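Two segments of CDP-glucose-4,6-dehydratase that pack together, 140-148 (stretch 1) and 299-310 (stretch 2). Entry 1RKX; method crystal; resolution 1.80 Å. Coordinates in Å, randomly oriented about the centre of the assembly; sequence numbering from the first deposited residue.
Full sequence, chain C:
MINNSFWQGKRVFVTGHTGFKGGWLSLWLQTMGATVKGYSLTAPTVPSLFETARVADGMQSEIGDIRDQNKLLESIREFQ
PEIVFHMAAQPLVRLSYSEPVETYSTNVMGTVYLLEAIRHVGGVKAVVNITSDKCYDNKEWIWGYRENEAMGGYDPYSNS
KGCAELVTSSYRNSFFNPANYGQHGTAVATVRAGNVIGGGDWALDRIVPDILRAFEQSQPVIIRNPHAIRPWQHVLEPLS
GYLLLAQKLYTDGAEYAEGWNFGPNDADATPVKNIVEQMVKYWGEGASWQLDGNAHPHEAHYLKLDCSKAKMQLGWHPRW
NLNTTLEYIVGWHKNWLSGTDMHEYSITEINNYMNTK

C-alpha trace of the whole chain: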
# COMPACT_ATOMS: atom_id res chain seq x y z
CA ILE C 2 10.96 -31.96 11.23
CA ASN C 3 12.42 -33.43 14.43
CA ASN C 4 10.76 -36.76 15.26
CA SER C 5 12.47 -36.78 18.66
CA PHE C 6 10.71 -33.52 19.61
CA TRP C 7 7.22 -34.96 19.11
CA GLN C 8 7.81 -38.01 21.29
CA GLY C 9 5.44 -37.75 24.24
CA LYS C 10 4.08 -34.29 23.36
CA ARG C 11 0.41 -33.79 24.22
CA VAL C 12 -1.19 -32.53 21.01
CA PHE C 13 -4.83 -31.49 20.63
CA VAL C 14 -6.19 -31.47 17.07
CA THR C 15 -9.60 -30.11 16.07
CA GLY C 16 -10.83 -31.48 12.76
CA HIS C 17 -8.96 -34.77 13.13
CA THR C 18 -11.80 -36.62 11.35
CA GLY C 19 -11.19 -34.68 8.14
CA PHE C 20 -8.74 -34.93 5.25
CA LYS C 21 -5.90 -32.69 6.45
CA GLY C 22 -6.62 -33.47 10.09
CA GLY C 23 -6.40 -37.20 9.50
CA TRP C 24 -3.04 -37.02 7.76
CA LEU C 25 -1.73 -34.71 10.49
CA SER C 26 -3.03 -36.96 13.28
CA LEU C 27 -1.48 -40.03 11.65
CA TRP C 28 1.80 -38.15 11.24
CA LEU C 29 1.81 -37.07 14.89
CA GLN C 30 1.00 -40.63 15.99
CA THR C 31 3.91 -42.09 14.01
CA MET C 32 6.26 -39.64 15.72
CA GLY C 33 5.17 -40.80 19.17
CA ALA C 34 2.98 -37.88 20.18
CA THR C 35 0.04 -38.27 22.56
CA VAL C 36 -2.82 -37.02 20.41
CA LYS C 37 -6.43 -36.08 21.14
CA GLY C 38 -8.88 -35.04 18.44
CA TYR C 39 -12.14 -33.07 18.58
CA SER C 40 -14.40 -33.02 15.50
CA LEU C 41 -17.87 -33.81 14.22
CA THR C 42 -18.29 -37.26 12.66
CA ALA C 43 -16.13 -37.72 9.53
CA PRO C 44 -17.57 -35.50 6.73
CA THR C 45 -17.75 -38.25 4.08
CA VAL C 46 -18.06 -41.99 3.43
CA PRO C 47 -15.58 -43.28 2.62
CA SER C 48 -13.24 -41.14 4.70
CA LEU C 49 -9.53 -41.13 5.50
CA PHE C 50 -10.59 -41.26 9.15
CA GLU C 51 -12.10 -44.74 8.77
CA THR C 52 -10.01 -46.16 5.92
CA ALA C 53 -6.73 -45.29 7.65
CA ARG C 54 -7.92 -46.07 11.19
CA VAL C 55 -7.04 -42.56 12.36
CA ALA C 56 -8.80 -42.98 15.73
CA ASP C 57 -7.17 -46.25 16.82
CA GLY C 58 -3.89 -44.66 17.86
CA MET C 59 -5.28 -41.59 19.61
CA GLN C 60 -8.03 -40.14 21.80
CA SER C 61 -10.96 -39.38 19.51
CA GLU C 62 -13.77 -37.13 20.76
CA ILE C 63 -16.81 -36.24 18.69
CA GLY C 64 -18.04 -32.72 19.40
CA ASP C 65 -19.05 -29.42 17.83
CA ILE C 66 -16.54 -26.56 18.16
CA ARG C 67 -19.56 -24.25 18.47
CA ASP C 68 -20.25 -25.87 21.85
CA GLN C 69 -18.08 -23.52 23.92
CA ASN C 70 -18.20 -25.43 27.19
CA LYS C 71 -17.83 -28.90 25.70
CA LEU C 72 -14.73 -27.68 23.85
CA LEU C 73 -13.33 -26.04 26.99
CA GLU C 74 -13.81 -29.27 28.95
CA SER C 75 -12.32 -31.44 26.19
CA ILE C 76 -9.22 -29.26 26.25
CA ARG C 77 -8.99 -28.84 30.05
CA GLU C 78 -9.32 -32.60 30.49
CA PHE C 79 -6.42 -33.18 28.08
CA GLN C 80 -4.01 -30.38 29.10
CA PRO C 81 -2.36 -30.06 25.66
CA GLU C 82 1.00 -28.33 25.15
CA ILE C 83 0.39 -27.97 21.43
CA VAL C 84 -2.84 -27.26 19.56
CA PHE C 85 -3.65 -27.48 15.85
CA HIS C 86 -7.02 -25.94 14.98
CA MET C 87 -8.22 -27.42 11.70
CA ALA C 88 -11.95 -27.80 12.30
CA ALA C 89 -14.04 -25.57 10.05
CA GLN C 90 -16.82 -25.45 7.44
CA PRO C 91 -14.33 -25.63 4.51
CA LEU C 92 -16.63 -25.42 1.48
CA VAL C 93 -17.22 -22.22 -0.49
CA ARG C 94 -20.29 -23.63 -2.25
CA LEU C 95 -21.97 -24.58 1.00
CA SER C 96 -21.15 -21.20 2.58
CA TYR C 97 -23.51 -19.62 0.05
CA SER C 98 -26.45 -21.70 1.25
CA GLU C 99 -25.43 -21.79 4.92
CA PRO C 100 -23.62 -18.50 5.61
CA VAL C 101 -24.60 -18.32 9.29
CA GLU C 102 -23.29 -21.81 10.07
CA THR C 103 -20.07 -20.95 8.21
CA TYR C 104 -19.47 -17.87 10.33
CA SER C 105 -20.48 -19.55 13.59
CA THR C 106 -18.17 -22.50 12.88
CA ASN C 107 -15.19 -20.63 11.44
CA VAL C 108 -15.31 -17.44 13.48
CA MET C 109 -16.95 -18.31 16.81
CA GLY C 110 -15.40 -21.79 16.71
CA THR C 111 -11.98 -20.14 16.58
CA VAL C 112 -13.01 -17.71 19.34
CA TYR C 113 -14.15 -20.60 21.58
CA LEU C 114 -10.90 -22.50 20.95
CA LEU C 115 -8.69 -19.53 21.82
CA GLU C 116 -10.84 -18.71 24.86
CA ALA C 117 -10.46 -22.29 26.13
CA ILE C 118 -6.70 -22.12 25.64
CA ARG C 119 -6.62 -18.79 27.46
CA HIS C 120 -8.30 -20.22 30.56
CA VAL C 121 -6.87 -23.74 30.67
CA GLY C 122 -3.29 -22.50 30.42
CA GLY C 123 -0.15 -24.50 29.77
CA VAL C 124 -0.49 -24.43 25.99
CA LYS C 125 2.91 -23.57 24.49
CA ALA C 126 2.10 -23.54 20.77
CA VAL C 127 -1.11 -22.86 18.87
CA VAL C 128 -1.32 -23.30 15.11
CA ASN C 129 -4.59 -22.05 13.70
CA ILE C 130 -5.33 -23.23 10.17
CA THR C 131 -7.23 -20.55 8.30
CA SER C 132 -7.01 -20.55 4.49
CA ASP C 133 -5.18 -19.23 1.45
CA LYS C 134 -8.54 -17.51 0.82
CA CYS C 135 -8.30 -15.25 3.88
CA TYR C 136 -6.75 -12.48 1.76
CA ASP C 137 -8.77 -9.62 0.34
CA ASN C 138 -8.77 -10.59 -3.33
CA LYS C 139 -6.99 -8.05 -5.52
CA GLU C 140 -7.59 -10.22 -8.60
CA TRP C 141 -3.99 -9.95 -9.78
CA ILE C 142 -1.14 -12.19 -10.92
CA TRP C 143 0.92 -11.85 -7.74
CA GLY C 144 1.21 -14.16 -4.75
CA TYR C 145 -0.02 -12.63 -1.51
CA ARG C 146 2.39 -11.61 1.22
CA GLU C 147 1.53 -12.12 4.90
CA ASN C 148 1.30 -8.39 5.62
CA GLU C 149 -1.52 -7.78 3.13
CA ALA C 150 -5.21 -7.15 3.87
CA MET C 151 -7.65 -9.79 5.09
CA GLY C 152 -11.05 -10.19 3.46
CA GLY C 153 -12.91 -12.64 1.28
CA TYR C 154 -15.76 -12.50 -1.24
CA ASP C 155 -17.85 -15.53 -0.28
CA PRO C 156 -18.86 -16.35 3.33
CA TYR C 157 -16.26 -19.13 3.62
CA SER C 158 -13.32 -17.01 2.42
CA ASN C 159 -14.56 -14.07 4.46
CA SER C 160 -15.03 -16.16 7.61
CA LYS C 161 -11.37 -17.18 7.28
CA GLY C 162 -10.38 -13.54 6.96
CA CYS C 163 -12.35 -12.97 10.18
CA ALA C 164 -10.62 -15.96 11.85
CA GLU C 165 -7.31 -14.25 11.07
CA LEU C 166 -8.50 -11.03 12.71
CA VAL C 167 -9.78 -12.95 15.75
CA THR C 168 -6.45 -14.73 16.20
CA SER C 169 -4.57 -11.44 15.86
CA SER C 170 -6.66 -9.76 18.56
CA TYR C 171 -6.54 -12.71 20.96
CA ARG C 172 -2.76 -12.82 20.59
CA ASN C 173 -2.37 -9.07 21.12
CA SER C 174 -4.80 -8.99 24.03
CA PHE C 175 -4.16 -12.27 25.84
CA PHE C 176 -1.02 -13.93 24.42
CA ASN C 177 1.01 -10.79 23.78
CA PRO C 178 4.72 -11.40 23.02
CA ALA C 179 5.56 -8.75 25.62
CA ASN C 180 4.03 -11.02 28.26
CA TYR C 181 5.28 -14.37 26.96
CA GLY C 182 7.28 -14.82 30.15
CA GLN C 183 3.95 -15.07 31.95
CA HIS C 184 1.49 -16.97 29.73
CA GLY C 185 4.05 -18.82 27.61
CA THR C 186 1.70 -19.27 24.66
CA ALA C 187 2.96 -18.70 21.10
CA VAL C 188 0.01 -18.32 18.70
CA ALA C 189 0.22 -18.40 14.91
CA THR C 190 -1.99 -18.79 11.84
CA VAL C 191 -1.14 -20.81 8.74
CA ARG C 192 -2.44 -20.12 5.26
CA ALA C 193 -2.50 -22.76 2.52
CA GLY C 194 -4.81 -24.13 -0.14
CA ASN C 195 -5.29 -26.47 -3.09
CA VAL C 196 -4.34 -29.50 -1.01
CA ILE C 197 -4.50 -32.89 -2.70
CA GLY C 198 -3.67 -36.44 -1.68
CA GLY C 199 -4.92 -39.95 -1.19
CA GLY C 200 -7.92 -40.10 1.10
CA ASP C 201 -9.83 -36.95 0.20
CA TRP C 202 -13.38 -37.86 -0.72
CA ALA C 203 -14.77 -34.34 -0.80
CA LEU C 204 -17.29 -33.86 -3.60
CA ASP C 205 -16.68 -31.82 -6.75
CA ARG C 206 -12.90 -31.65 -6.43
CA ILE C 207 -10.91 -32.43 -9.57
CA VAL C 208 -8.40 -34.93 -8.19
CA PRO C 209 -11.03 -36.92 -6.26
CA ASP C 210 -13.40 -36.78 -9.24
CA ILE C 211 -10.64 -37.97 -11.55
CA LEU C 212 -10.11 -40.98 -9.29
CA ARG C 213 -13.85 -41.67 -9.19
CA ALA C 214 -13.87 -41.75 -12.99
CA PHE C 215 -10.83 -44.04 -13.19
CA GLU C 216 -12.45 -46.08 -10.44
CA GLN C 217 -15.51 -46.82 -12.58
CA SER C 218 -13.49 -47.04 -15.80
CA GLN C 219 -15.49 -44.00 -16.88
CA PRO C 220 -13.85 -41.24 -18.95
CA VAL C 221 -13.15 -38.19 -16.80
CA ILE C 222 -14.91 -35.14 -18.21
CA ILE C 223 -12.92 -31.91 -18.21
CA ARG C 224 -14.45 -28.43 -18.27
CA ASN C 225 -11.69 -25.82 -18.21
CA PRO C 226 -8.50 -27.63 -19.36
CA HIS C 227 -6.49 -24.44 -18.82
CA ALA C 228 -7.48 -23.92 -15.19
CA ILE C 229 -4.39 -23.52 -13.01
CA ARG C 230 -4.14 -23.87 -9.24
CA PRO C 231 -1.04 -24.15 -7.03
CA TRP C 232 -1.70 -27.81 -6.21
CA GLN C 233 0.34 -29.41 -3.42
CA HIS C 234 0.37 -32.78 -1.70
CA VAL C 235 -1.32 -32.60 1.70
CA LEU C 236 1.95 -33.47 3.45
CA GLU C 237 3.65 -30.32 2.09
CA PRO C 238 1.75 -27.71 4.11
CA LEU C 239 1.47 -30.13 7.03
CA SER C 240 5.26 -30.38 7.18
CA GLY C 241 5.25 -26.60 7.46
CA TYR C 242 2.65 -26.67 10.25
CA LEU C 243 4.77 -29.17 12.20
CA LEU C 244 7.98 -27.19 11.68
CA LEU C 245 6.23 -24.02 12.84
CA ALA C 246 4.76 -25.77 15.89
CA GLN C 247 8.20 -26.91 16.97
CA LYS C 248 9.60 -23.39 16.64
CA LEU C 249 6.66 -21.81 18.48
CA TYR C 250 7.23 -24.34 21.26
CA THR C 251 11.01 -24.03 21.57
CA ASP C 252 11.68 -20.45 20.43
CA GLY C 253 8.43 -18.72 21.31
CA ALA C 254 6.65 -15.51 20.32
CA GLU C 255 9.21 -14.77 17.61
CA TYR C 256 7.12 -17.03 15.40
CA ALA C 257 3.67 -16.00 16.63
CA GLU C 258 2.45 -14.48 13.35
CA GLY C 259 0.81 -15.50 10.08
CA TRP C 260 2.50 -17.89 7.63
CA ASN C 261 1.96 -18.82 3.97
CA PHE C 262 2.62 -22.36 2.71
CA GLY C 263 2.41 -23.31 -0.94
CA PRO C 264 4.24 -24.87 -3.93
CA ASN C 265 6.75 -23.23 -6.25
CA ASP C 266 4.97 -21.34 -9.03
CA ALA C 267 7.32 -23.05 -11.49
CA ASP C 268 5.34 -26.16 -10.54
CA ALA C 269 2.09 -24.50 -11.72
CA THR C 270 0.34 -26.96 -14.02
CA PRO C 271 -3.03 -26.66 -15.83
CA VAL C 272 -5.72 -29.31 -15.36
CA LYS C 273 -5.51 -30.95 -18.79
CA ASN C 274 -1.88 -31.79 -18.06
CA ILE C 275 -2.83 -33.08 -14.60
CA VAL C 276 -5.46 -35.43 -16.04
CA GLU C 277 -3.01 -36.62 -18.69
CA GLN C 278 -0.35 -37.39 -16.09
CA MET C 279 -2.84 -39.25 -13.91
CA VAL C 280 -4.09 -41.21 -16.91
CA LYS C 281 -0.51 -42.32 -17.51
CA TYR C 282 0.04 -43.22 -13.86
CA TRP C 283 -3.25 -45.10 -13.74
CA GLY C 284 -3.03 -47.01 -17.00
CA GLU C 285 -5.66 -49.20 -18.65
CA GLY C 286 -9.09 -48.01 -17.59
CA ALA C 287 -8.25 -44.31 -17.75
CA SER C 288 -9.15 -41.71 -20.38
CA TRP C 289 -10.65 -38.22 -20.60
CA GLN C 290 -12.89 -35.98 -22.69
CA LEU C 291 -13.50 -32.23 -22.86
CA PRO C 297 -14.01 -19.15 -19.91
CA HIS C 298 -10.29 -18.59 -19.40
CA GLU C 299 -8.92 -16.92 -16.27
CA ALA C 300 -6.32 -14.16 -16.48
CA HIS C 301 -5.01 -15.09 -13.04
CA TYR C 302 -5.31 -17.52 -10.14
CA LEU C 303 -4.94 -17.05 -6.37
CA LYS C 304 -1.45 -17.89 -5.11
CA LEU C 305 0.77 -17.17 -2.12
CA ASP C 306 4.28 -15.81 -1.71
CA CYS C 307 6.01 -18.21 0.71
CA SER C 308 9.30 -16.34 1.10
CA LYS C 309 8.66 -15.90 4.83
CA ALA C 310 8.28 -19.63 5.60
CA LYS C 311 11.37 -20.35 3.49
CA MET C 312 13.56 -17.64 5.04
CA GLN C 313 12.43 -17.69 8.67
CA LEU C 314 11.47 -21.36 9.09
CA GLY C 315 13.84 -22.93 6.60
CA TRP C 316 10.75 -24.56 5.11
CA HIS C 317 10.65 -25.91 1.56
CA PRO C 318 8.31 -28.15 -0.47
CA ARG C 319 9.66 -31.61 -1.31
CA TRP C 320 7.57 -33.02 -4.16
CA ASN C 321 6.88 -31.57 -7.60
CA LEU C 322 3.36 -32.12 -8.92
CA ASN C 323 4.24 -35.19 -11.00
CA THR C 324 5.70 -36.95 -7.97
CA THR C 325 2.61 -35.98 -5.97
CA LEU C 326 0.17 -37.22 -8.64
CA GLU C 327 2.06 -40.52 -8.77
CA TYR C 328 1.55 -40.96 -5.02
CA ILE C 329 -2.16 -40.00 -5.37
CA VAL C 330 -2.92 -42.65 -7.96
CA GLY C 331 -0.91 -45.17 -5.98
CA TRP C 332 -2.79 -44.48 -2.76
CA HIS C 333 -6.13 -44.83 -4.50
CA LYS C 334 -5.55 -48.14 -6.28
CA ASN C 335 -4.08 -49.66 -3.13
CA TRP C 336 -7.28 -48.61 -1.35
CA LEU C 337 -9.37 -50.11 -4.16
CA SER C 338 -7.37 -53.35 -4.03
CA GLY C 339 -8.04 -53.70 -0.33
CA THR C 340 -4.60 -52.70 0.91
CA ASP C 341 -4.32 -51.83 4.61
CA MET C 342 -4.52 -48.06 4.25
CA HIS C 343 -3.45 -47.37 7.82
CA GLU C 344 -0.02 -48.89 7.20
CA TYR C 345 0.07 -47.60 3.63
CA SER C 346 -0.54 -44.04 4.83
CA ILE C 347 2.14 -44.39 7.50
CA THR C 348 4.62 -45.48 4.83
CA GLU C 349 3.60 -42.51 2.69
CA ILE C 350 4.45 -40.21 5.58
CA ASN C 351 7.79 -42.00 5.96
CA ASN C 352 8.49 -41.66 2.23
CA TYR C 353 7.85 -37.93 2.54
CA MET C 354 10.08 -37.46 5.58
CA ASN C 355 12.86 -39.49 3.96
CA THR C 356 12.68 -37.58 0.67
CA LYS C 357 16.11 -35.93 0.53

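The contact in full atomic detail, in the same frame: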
# COMPACT_ATOMS: atom_id res chain seq x y z
N GLU C 140 -7.44 -9.71 -7.24
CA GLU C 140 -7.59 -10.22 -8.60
C GLU C 140 -6.39 -9.89 -9.49
O GLU C 140 -6.55 -9.37 -10.59
CB GLU C 140 -8.86 -9.64 -9.24
CG GLU C 140 -10.16 -10.20 -8.68
CD GLU C 140 -10.41 -11.65 -9.09
OE1 GLU C 140 -9.64 -12.53 -8.67
OE2 GLU C 140 -11.38 -11.89 -9.84
N TRP C 141 -5.19 -10.21 -9.01
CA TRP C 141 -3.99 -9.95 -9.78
C TRP C 141 -3.11 -11.20 -9.89
O TRP C 141 -3.39 -12.23 -9.28
CB TRP C 141 -3.19 -8.78 -9.18
CG TRP C 141 -2.80 -8.96 -7.74
CD1 TRP C 141 -2.64 -10.14 -7.07
CD2 TRP C 141 -2.44 -7.92 -6.82
NE1 TRP C 141 -2.20 -9.89 -5.79
CE2 TRP C 141 -2.06 -8.54 -5.61
CE3 TRP C 141 -2.39 -6.52 -6.91
CZ2 TRP C 141 -1.64 -7.81 -4.49
CZ3 TRP C 141 -1.97 -5.79 -5.80
CH2 TRP C 141 -1.60 -6.44 -4.61
N ILE C 142 -2.04 -11.08 -10.67
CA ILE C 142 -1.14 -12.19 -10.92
C ILE C 142 -0.11 -12.49 -9.83
O ILE C 142 0.63 -13.46 -9.92
CB ILE C 142 -0.37 -11.95 -12.24
CG1 ILE C 142 -1.36 -11.64 -13.36
CG2 ILE C 142 0.45 -13.17 -12.60
CD1 ILE C 142 -0.69 -11.37 -14.70
N TRP C 143 -0.07 -11.66 -8.79
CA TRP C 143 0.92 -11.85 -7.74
C TRP C 143 0.51 -12.66 -6.51
O TRP C 143 -0.64 -12.62 -6.08
CB TRP C 143 1.44 -10.49 -7.30
CG TRP C 143 2.14 -9.74 -8.41
CD1 TRP C 143 3.26 -10.13 -9.07
CD2 TRP C 143 1.76 -8.48 -8.96
NE1 TRP C 143 3.62 -9.18 -10.00
CE2 TRP C 143 2.71 -8.15 -9.95
CE3 TRP C 143 0.71 -7.58 -8.72
CZ2 TRP C 143 2.65 -6.97 -10.70
CZ3 TRP C 143 0.64 -6.41 -9.46
CH2 TRP C 143 1.61 -6.12 -10.44
N GLY C 144 1.47 -13.38 -5.95
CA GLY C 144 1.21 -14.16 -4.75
C GLY C 144 1.13 -13.23 -3.57
O GLY C 144 1.91 -12.28 -3.45
N TYR C 145 0.17 -13.48 -2.68
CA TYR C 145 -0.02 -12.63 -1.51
C TYR C 145 1.06 -12.77 -0.45
O TYR C 145 1.57 -13.85 -0.20
CB TYR C 145 -1.39 -12.88 -0.89
CG TYR C 145 -2.50 -12.42 -1.80
CD1 TYR C 145 -3.01 -13.26 -2.79
CD2 TYR C 145 -2.98 -11.12 -1.72
CE1 TYR C 145 -3.97 -12.79 -3.70
CE2 TYR C 145 -3.94 -10.65 -2.62
CZ TYR C 145 -4.43 -11.48 -3.60
OH TYR C 145 -5.35 -10.99 -4.49
N ARG C 146 1.38 -11.64 0.17
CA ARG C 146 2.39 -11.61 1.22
C ARG C 146 1.63 -11.54 2.55
O ARG C 146 0.51 -11.03 2.59
CB ARG C 146 3.31 -10.40 0.97
CG ARG C 146 3.78 -10.41 -0.51
CD ARG C 146 4.94 -9.48 -0.90
NE ARG C 146 4.58 -8.07 -0.92
CZ ARG C 146 5.07 -7.17 -1.78
NH1 ARG C 146 5.94 -7.52 -2.72
NH2 ARG C 146 4.69 -5.91 -1.67
N GLU C 147 2.21 -12.08 3.61
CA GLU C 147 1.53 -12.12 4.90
C GLU C 147 1.06 -10.81 5.50
O GLU C 147 0.15 -10.80 6.33
CB GLU C 147 2.39 -12.88 5.93
CG GLU C 147 2.49 -14.38 5.67
CD GLU C 147 3.67 -14.75 4.79
OE1 GLU C 147 4.27 -13.85 4.16
OE2 GLU C 147 3.99 -15.95 4.73
N ASN C 148 1.67 -9.70 5.09
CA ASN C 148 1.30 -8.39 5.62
C ASN C 148 0.16 -7.71 4.86
O ASN C 148 -0.17 -6.56 5.15
CB ASN C 148 2.53 -7.47 5.63
CG ASN C 148 2.97 -7.05 4.23
OD1 ASN C 148 2.59 -7.67 3.23
ND2 ASN C 148 3.79 -6.01 4.16
N GLU C 299 -9.20 -17.83 -17.38
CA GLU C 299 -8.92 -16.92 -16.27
C GLU C 299 -7.58 -16.24 -16.49
O GLU C 299 -6.58 -16.89 -16.82
CB GLU C 299 -8.89 -17.70 -14.95
CG GLU C 299 -10.12 -18.56 -14.71
CD GLU C 299 -10.07 -19.29 -13.38
OE1 GLU C 299 -9.08 -20.02 -13.14
OE2 GLU C 299 -11.01 -19.15 -12.58
N ALA C 300 -7.55 -14.92 -16.30
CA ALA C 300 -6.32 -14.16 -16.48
C ALA C 300 -5.33 -14.43 -15.35
O ALA C 300 -4.12 -14.29 -15.52
CB ALA C 300 -6.64 -12.67 -16.55
N HIS C 301 -5.86 -14.82 -14.20
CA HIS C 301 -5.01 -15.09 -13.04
C HIS C 301 -5.65 -16.08 -12.09
O HIS C 301 -6.84 -16.38 -12.18
CB HIS C 301 -4.75 -13.79 -12.29
CG HIS C 301 -6.00 -13.10 -11.86
ND1 HIS C 301 -6.75 -12.32 -12.71
CD2 HIS C 301 -6.68 -13.13 -10.69
CE1 HIS C 301 -7.84 -11.90 -12.09
NE2 HIS C 301 -7.82 -12.38 -10.86
N TYR C 302 -4.84 -16.58 -11.16
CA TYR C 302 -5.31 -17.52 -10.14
C TYR C 302 -4.66 -17.13 -8.81
O TYR C 302 -3.54 -16.62 -8.78
CB TYR C 302 -4.93 -18.95 -10.53
CG TYR C 302 -3.47 -19.14 -10.86
CD1 TYR C 302 -2.54 -19.46 -9.87
CD2 TYR C 302 -3.01 -19.01 -12.18
CE1 TYR C 302 -1.19 -19.63 -10.18
CE2 TYR C 302 -1.67 -19.17 -12.49
CZ TYR C 302 -0.76 -19.49 -11.49
OH TYR C 302 0.56 -19.66 -11.80
N LEU C 303 -5.39 -17.37 -7.73
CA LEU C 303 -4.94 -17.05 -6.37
C LEU C 303 -3.72 -17.88 -5.98
O LEU C 303 -3.73 -19.10 -6.09
CB LEU C 303 -6.09 -17.34 -5.39
CG LEU C 303 -6.03 -16.89 -3.93
CD1 LEU C 303 -4.81 -17.46 -3.22
CD2 LEU C 303 -6.02 -15.38 -3.87
N LYS C 304 -2.66 -17.20 -5.54
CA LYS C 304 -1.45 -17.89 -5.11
C LYS C 304 -0.81 -17.12 -3.96
O LYS C 304 -1.15 -15.97 -3.70
CB LYS C 304 -0.46 -18.06 -6.26
CG LYS C 304 0.16 -16.78 -6.77
CD LYS C 304 1.16 -17.08 -7.88
CE LYS C 304 1.81 -15.81 -8.38
NZ LYS C 304 2.83 -16.07 -9.42
N LEU C 305 0.12 -17.77 -3.27
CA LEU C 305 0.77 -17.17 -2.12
C LEU C 305 2.28 -17.04 -2.28
O LEU C 305 2.91 -17.86 -2.95
CB LEU C 305 0.48 -18.01 -0.87
CG LEU C 305 -0.97 -18.34 -0.52
CD1 LEU C 305 -1.00 -19.17 0.76
CD2 LEU C 305 -1.76 -17.06 -0.34
N ASP C 306 2.84 -16.01 -1.68
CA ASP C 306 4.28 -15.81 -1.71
C ASP C 306 4.73 -16.46 -0.40
O ASP C 306 4.32 -16.02 0.68
CB ASP C 306 4.63 -14.33 -1.69
CG ASP C 306 6.13 -14.09 -1.74
OD1 ASP C 306 6.86 -14.71 -0.94
OD2 ASP C 306 6.57 -13.28 -2.57
N CYS C 307 5.55 -17.50 -0.49
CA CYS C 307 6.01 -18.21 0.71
C CYS C 307 7.46 -17.94 1.07
O CYS C 307 8.15 -18.83 1.58
CB CYS C 307 5.78 -19.72 0.53
SG CYS C 307 4.06 -20.14 0.23
N SER C 308 7.92 -16.73 0.80
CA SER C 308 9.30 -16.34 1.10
C SER C 308 9.55 -16.33 2.61
O SER C 308 10.64 -16.66 3.06
CB SER C 308 9.60 -14.94 0.53
OG SER C 308 9.48 -14.92 -0.89
N LYS C 309 8.54 -15.96 3.38
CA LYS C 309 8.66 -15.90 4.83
C LYS C 309 8.93 -17.28 5.45
O LYS C 309 9.86 -17.43 6.25
CB LYS C 309 7.39 -15.30 5.43
CG LYS C 309 7.46 -14.98 6.91
CD LYS C 309 6.12 -14.43 7.36
CE LYS C 309 6.09 -14.10 8.82
NZ LYS C 309 4.80 -13.42 9.16
N ALA C 310 8.11 -18.26 5.10
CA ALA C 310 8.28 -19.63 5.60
C ALA C 310 9.67 -20.16 5.21
O ALA C 310 10.35 -20.80 6.01
CB ALA C 310 7.20 -20.53 5.01
O HOH W 1 -1.39 -15.90 -10.90
O HOH W 2 -2.79 -14.22 -6.48
O HOH W 3 5.68 -17.94 3.93
O HOH W 4 6.07 -14.88 2.56

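Two chain segments without extended regular structure can still be joined securely if a few backbone hydrogen bonds set the register and side chains and water complete the contact. Segments 140-148 and 299-310 of CDP-glucose-4,6-dehydratase illustrate the principle: although far apart in sequence, they bury 707 Å² between them, both sides summed.

The register is fixed at Tyr145, whose peptide groups bond to the residues before and after Leu305. Tyr145 N donates to Lys304 O at 3.0 Å, and Asp306 N donates to Tyr145 O at 2.9 Å, with N-H...O angles of 157° and 166°. These two bonds make a single beta bridge between Tyr145 and Leu305. A side-chain bond holds the contact some distance away, where His301 NE2 donates to Glu140 OE1 over 2.9 Å at 160°. The imidazole is further covered on one face by the backbone at Glu140 C and Trp141 N, so the ring is held by packing as well as by its polar edge.

Close backbone approach at the bridge depends on Gly144. Its CA lies 3.2 Å from Lys304 O in a CA-H...O contact, and an ideally placed CB would stand only 2.9 Å from Leu305 C, a clash. The backbones therefore come this close at a residue with no side chain, where there is no room for a CB.

Where the backbones do not bond directly, water links them. Water 2 lies 2.7 Å from Trp143 O and accepts from Lys304 N at 3.1 Å, extending the connection beyond the bridge. At the other end, Glu147 reaches the start of the helix through two waters. Water 3 lies 2.7 Å from Glu147 OE2 and accepts from Ala310 N at 2.7 Å; water 4 lies 2.6 Å from Glu147 OE1 and accepts from Lys309 N at 2.8 Å. The carboxylate is therefore coupled to backbone amides in the first turn without touching them. Asp306 prepares the same turn from within its own segment, its OD1 accepting from Ser308 N at 2.9 Å, while its backbone amide serves the bridge.

Packing fills the remaining space. Tyr145 CE1 meets Leu303 CD2 at 3.3 Å, an oblique approach to the ring, and Tyr145 CB lies 4.2 Å from Leu305 CD2. The extended Lys304 side chain runs along the other segment, bringing its CE within 3.0 Å of Ile142 O; its ammonium group is hydrogen-bonded elsewhere in the structure. Looser contact, such as Ile142 CG1 to His301 CB at 4.2 Å, completes the join.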